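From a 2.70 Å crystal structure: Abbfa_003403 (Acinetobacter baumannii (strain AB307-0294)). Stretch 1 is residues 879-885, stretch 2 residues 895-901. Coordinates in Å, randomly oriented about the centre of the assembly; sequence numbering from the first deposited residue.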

# COMPACT_ATOMS: atom_id res chain seq x y z
N GLU A 879 7.56 5.70 2.21
CA GLU A 879 7.17 7.02 2.66
C GLU A 879 6.33 6.91 3.94
O GLU A 879 5.09 6.85 3.86
CB GLU A 879 6.37 7.74 1.57
CG GLU A 879 7.23 8.48 0.59
CD GLU A 879 8.07 9.55 1.25
OE1 GLU A 879 7.52 10.35 2.04
OE2 GLU A 879 9.29 9.60 0.98
N LEU A 880 6.99 6.91 5.10
CA LEU A 880 6.32 6.63 6.37
C LEU A 880 5.07 7.49 6.59
O LEU A 880 4.04 7.00 7.07
CB LEU A 880 7.30 6.82 7.54
CG LEU A 880 8.45 5.82 7.53
CD1 LEU A 880 9.52 6.18 8.54
CD2 LEU A 880 7.93 4.40 7.75
N GLY A 881 5.14 8.76 6.21
CA GLY A 881 4.03 9.67 6.41
C GLY A 881 2.75 9.30 5.68
O GLY A 881 1.66 9.69 6.11
N GLU A 882 2.85 8.56 4.58
CA GLU A 882 1.63 8.15 3.89
C GLU A 882 0.90 7.14 4.76
O GLU A 882 -0.34 7.18 4.88
CB GLU A 882 1.93 7.57 2.53
CG GLU A 882 2.59 8.56 1.60
CD GLU A 882 2.93 7.96 0.26
OE1 GLU A 882 2.61 6.78 0.05
OE2 GLU A 882 3.53 8.68 -0.58
N ILE A 883 1.65 6.25 5.40
CA ILE A 883 1.04 5.35 6.36
C ILE A 883 0.42 6.14 7.52
O ILE A 883 -0.69 5.83 7.96
CB ILE A 883 2.06 4.34 6.92
CG1 ILE A 883 2.90 3.75 5.78
CG2 ILE A 883 1.36 3.23 7.72
CD1 ILE A 883 3.96 2.76 6.25
N GLU A 884 1.13 7.16 8.00
CA GLU A 884 0.63 7.97 9.12
C GLU A 884 -0.68 8.68 8.78
O GLU A 884 -1.59 8.73 9.61
CB GLU A 884 1.68 8.97 9.58
CG GLU A 884 2.90 8.30 10.21
CD GLU A 884 4.10 9.21 10.41
OE1 GLU A 884 4.06 10.40 10.00
OE2 GLU A 884 5.10 8.72 10.98
N ASN A 885 -0.78 9.18 7.55
CA ASN A 885 -2.00 9.83 7.09
C ASN A 885 -3.20 8.89 7.03
O ASN A 885 -4.31 9.28 7.42
CB ASN A 885 -1.78 10.48 5.72
CG ASN A 885 -1.04 11.81 5.82
OD1 ASN A 885 -1.17 12.55 6.81
ND2 ASN A 885 -0.25 12.13 4.79
N ASP A 895 -3.51 10.56 16.69
CA ASP A 895 -2.17 10.74 16.17
C ASP A 895 -1.55 9.37 15.85
O ASP A 895 -2.02 8.34 16.33
CB ASP A 895 -1.30 11.52 17.15
CG ASP A 895 -0.17 12.28 16.47
OD1 ASP A 895 -0.10 12.31 15.21
OD2 ASP A 895 0.67 12.87 17.20
N ALA A 896 -0.50 9.37 15.03
CA ALA A 896 0.14 8.12 14.64
C ALA A 896 1.58 8.40 14.25
O ALA A 896 1.89 9.44 13.68
CB ALA A 896 -0.62 7.45 13.48
N VAL A 897 2.47 7.48 14.59
CA VAL A 897 3.85 7.57 14.17
C VAL A 897 4.26 6.18 13.71
O VAL A 897 3.96 5.18 14.38
CB VAL A 897 4.76 8.07 15.32
CG1 VAL A 897 6.21 7.71 15.07
CG2 VAL A 897 4.61 9.55 15.52
N VAL A 898 4.92 6.11 12.56
CA VAL A 898 5.34 4.83 12.02
C VAL A 898 6.85 4.83 11.89
O VAL A 898 7.42 5.77 11.33
CB VAL A 898 4.69 4.54 10.65
CG1 VAL A 898 5.15 3.22 10.09
CG2 VAL A 898 3.17 4.55 10.76
N LEU A 899 7.50 3.80 12.41
CA LEU A 899 8.96 3.71 12.30
C LEU A 899 9.38 2.39 11.68
O LEU A 899 8.63 1.41 11.69
CB LEU A 899 9.65 3.85 13.67
CG LEU A 899 9.27 5.03 14.57
CD1 LEU A 899 10.00 4.95 15.92
CD2 LEU A 899 9.53 6.36 13.89
N VAL A 900 10.59 2.37 11.13
CA VAL A 900 11.19 1.12 10.72
C VAL A 900 12.09 0.64 11.86
O VAL A 900 12.85 1.43 12.42
CB VAL A 900 12.00 1.28 9.42
CG1 VAL A 900 12.71 -0.02 9.07
CG2 VAL A 900 11.10 1.73 8.27
N LYS A 901 11.98 -0.64 12.23
CA LYS A 901 12.85 -1.23 13.25
C LYS A 901 13.51 -2.50 12.73
O LYS A 901 12.97 -3.15 11.83
CB LYS A 901 12.08 -1.54 14.53
CG LYS A 901 11.52 -0.33 15.26
CD LYS A 901 12.58 0.53 15.92
CE LYS A 901 11.91 1.70 16.65
NZ LYS A 901 12.86 2.55 17.41

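Val898 lies at the apolar centre of the contact, its CA-to-CB bond directed toward the helix and its two methyls packed among side chains of the first stretch. Val898 CG1 meets Leu880 CD2 at 3.8 Å and also lies 4.0 Å from Ile883 CD1; Val898 CG2 meets Ile883 CG2 at 3.8 Å. With chi1 at t, this short, branched side chain packs against Leu880 and Ile883, which lie three residues apart and both point toward the strand. Ile883 is buried, and both its CG2 and its CD1 approach the valine. Leu880, longer and in the m,t rotamer, reaches farther along the strand: its CD2 also approaches Val900 CG2 at 4.2 Å, while its CD1 packs 3.5 Å from Val898 O. Val900 points sideways and adds a smaller apolar margin. At the other end Ala896 points its single methyl toward the helix at a place where the backbones are close, the CA atoms of Ala896 and Glu884 being 5.5 Å apart. The alternation of the strand turns Val897 and Leu899 away, so they contribute little.

The polar edge belongs to Glu884. Its CA-to-CB bond points sideways, but the m,t side chain extends along the strand and brings the carboxylate to the backbone. Val898 N donates a hydrogen bond to Glu884 OE2, 3.1 Å long and nearly straight at 167°, so a strand amide is satisfied by a side chain of the helix. The aliphatic part of the glutamate packs as well, with Glu884 CG 3.8 Å from Val898 CG2 and likewise 3.8 Å from Ala896 O. Glutamate thus suits this partly exposed position, combining apolar cover with an acceptor.

Helix and strand run roughly antiparallel, at 148°, with their axes 7.5 Å apart at closest approach, and together bury 335 Å². Gly881 and Asn885 lie outside the contact.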